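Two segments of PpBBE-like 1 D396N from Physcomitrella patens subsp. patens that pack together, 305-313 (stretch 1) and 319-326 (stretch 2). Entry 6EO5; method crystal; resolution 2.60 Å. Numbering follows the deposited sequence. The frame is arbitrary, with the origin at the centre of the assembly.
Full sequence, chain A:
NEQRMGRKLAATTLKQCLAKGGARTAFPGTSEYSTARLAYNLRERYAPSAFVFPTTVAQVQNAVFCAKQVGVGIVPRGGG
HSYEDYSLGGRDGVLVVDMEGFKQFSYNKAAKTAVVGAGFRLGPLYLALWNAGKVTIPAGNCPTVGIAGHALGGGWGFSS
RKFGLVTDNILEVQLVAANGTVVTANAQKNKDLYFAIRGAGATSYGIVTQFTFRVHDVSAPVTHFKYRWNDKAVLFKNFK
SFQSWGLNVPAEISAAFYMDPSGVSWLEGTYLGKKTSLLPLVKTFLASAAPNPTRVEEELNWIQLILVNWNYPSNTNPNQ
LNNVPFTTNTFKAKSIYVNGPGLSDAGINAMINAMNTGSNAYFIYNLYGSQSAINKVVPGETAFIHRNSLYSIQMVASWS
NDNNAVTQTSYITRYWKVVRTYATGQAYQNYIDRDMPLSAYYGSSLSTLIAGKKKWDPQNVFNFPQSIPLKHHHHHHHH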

# COMPACT_ATOMS: atom_id res chain seq x y z
N LEU A 305 -7.01 -14.97 10.86
CA LEU A 305 -7.61 -13.71 10.45
C LEU A 305 -7.02 -13.24 9.12
O LEU A 305 -7.76 -12.80 8.23
CB LEU A 305 -7.39 -12.65 11.54
CG LEU A 305 -7.89 -11.32 11.00
CD1 LEU A 305 -9.36 -11.13 11.32
CD2 LEU A 305 -7.03 -10.14 11.44
N ILE A 306 -5.70 -13.37 8.97
CA ILE A 306 -5.04 -13.09 7.70
C ILE A 306 -5.67 -13.91 6.58
O ILE A 306 -5.88 -13.41 5.47
CB ILE A 306 -3.54 -13.37 7.83
CG1 ILE A 306 -2.96 -12.56 8.99
CG2 ILE A 306 -2.82 -13.02 6.54
CD1 ILE A 306 -3.03 -11.09 8.77
N LEU A 307 -5.98 -15.18 6.85
CA LEU A 307 -6.55 -16.00 5.79
C LEU A 307 -7.97 -15.56 5.46
O LEU A 307 -8.34 -15.49 4.28
CB LEU A 307 -6.52 -17.47 6.21
CG LEU A 307 -5.11 -18.07 6.21
CD1 LEU A 307 -4.99 -19.22 7.19
CD2 LEU A 307 -4.76 -18.50 4.80
N VAL A 308 -8.77 -15.25 6.47
CA VAL A 308 -10.15 -14.89 6.21
C VAL A 308 -10.23 -13.56 5.49
O VAL A 308 -11.05 -13.37 4.58
CB VAL A 308 -10.94 -14.90 7.53
CG1 VAL A 308 -12.33 -14.34 7.33
CG2 VAL A 308 -11.02 -16.31 8.07
N ASN A 309 -9.35 -12.62 5.85
CA ASN A 309 -9.30 -11.31 5.20
C ASN A 309 -8.87 -11.40 3.75
O ASN A 309 -8.89 -10.38 3.06
CB ASN A 309 -8.36 -10.36 5.94
CG ASN A 309 -9.02 -9.72 7.13
OD1 ASN A 309 -10.23 -9.80 7.29
ND2 ASN A 309 -8.23 -9.06 7.97
N TRP A 310 -8.48 -12.58 3.27
CA TRP A 310 -8.26 -12.79 1.85
C TRP A 310 -9.14 -13.91 1.29
O TRP A 310 -8.77 -14.54 0.30
CB TRP A 310 -6.78 -13.04 1.57
CG TRP A 310 -6.44 -12.70 0.17
CD1 TRP A 310 -5.99 -13.55 -0.79
CD2 TRP A 310 -6.55 -11.41 -0.44
NE1 TRP A 310 -5.80 -12.87 -1.97
CE2 TRP A 310 -6.15 -11.55 -1.78
CE3 TRP A 310 -6.96 -10.15 0.02
CZ2 TRP A 310 -6.12 -10.47 -2.69
CZ3 TRP A 310 -6.93 -9.08 -0.87
CH2 TRP A 310 -6.51 -9.25 -2.22
N ASN A 311 -10.29 -14.14 1.92
CA ASN A 311 -11.32 -15.07 1.45
C ASN A 311 -10.90 -16.54 1.53
O ASN A 311 -11.41 -17.38 0.78
CB ASN A 311 -11.76 -14.72 0.03
CG ASN A 311 -12.44 -13.38 -0.05
OD1 ASN A 311 -13.42 -13.15 0.64
ND2 ASN A 311 -11.90 -12.48 -0.87
N TYR A 312 -9.99 -16.86 2.40
CA TYR A 312 -9.81 -18.29 2.60
C TYR A 312 -10.63 -18.73 3.80
O TYR A 312 -10.75 -17.98 4.78
CB TYR A 312 -8.35 -18.64 2.85
CG TYR A 312 -7.45 -18.60 1.62
CD1 TYR A 312 -7.43 -19.64 0.71
CD2 TYR A 312 -6.60 -17.52 1.39
CE1 TYR A 312 -6.60 -19.61 -0.40
CE2 TYR A 312 -5.76 -17.48 0.28
CZ TYR A 312 -5.77 -18.53 -0.61
OH TYR A 312 -4.93 -18.50 -1.71
N PRO A 313 -11.21 -19.93 3.73
CA PRO A 313 -11.88 -20.50 4.90
C PRO A 313 -10.93 -20.55 6.09
O PRO A 313 -9.74 -20.85 5.94
CB PRO A 313 -12.27 -21.90 4.43
CG PRO A 313 -12.38 -21.78 2.95
CD PRO A 313 -11.30 -20.83 2.56
N ASN A 319 0.04 -22.60 5.92
CA ASN A 319 1.11 -22.57 4.93
C ASN A 319 0.63 -22.09 3.57
O ASN A 319 1.46 -21.89 2.67
CB ASN A 319 1.74 -23.94 4.76
CG ASN A 319 2.55 -24.36 5.98
OD1 ASN A 319 3.42 -23.62 6.45
ND2 ASN A 319 2.26 -25.55 6.50
N GLN A 320 -0.68 -21.93 3.38
CA GLN A 320 -1.17 -21.35 2.13
C GLN A 320 -0.59 -19.97 1.92
O GLN A 320 -0.31 -19.58 0.79
CB GLN A 320 -2.70 -21.31 2.14
CG GLN A 320 -3.31 -20.62 0.98
CD GLN A 320 -3.14 -21.40 -0.31
OE1 GLN A 320 -3.87 -22.35 -0.57
NE2 GLN A 320 -2.16 -21.00 -1.11
N LEU A 321 -0.35 -19.23 3.02
CA LEU A 321 0.16 -17.87 2.93
C LEU A 321 1.54 -17.79 2.27
O LEU A 321 1.98 -16.68 1.95
CB LEU A 321 0.21 -17.24 4.32
CG LEU A 321 -1.14 -17.05 5.04
CD1 LEU A 321 -0.94 -16.44 6.41
CD2 LEU A 321 -2.06 -16.19 4.21
N ASN A 322 2.22 -18.92 2.06
CA ASN A 322 3.47 -18.97 1.31
C ASN A 322 3.26 -19.08 -0.19
O ASN A 322 4.19 -18.82 -0.96
CB ASN A 322 4.34 -20.16 1.74
CG ASN A 322 4.91 -20.02 3.14
OD1 ASN A 322 5.34 -18.94 3.56
ND2 ASN A 322 4.94 -21.12 3.86
N ASN A 323 2.07 -19.50 -0.63
CA ASN A 323 1.80 -19.82 -2.02
C ASN A 323 0.50 -19.21 -2.48
O ASN A 323 -0.32 -19.87 -3.14
CB ASN A 323 1.74 -21.33 -2.25
CG ASN A 323 3.05 -22.01 -1.92
OD1 ASN A 323 3.99 -21.97 -2.71
ND2 ASN A 323 3.12 -22.64 -0.75
N VAL A 324 0.25 -17.95 -2.15
CA VAL A 324 -0.96 -17.30 -2.63
C VAL A 324 -0.75 -16.95 -4.10
O VAL A 324 0.24 -16.29 -4.44
CB VAL A 324 -1.33 -16.06 -1.81
CG1 VAL A 324 -2.66 -15.49 -2.27
CG2 VAL A 324 -1.39 -16.44 -0.31
N PRO A 325 -1.61 -17.43 -4.99
CA PRO A 325 -1.42 -17.18 -6.43
C PRO A 325 -1.41 -15.69 -6.75
O PRO A 325 -2.29 -14.94 -6.33
CB PRO A 325 -2.64 -17.86 -7.07
CG PRO A 325 -3.13 -18.84 -6.03
CD PRO A 325 -2.78 -18.27 -4.69
N PHE A 326 -0.40 -15.26 -7.52
CA PHE A 326 -0.37 -13.88 -8.00
C PHE A 326 -1.41 -13.69 -9.10
O PHE A 326 -1.36 -14.38 -10.13
CB PHE A 326 1.01 -13.50 -8.51
CG PHE A 326 1.21 -12.01 -8.69
CD1 PHE A 326 1.61 -11.22 -7.63
CD2 PHE A 326 0.97 -11.40 -9.92
CE1 PHE A 326 1.79 -9.84 -7.78
CE2 PHE A 326 1.15 -10.04 -10.07
CZ PHE A 326 1.56 -9.26 -9.00

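No hydrogen bond crosses between the two stretches; they meet through side chains alone, burying 324 Å² summed over both sides. The helix that enters stretch 1 and the 3-10 segment that enters stretch 2 come closest in register at Leu307 and Leu321, whose CA atoms lie 7.5 Å apart, a spacing that leaves room for side chains between the backbones.

Leu321 is the hub of the aliphatic packing at the buried end. Its CA-to-CB bond points sideways, but the m,t rotamer carries the branched end nearer to stretch 1, where CD2 of Leu321 lies 3.6 Å from CD2 of Leu307 and CD1 of Leu321 lies 3.9 Å from CG2 of Ile306. CD2 of Leu321 also lies 4.0 Å from CG2 of Ile306, so this methyl touches both helix residues, and the side chain bridges successive residues of the helix. Leu307 behaves similarly: it starts sideways and its end comes nearer. Ile306 does the reverse, starting toward stretch 2 while its end leads away, so that the branch methyl CG2 makes the approach and CD1 does not.

Among the aromatic contacts, Tyr312 covers the other end of the contact. Gln320 lays its aliphatic portion over one face of the ring: CG of Gln320 sits 3.9 Å from the centroid of the Tyr312 ring, 25° off the normal, in a CH-pi contact, and is 3.6 Å from CZ of Tyr312. The Gln320 amide makes no hydrogen bond to Tyr312. Val324 approaches the same ring differently, at the edge and near its plane, with CG1 of Val324 3.8 Å from OH of Tyr312. OH of Tyr312 also lies 3.7 Å from CD of Pro325, a contact with carbon at van der Waals range. The same CG1 of Val324 reaches Trp310, 4.1 Å from NE1 of Trp310, in an oblique approach to the indole; one methyl therefore touches two aromatic side chains.

Each stretch also has backbone hydrogen bonds of its own. In stretch 1, O of Leu307 accepts from N of Trp310 at 3.1 Å and from N of Tyr312 at 2.9 Å, while a type I turn runs from Val308 to Asn311, with N of Asn311 2.9 Å from O of Val308. Tyr312, just after this turn, and Trp310, within it, both direct the CA-to-CB bond toward stretch 2. In stretch 2, N of Asn322 bonds to O of Asn319 at 3.1 Å and N of Asn323 to O of Gln320 at 2.8 Å; the CA-to-CB bonds of Gln320 and Val324 point toward stretch 1, whereas that of Asn319 points away.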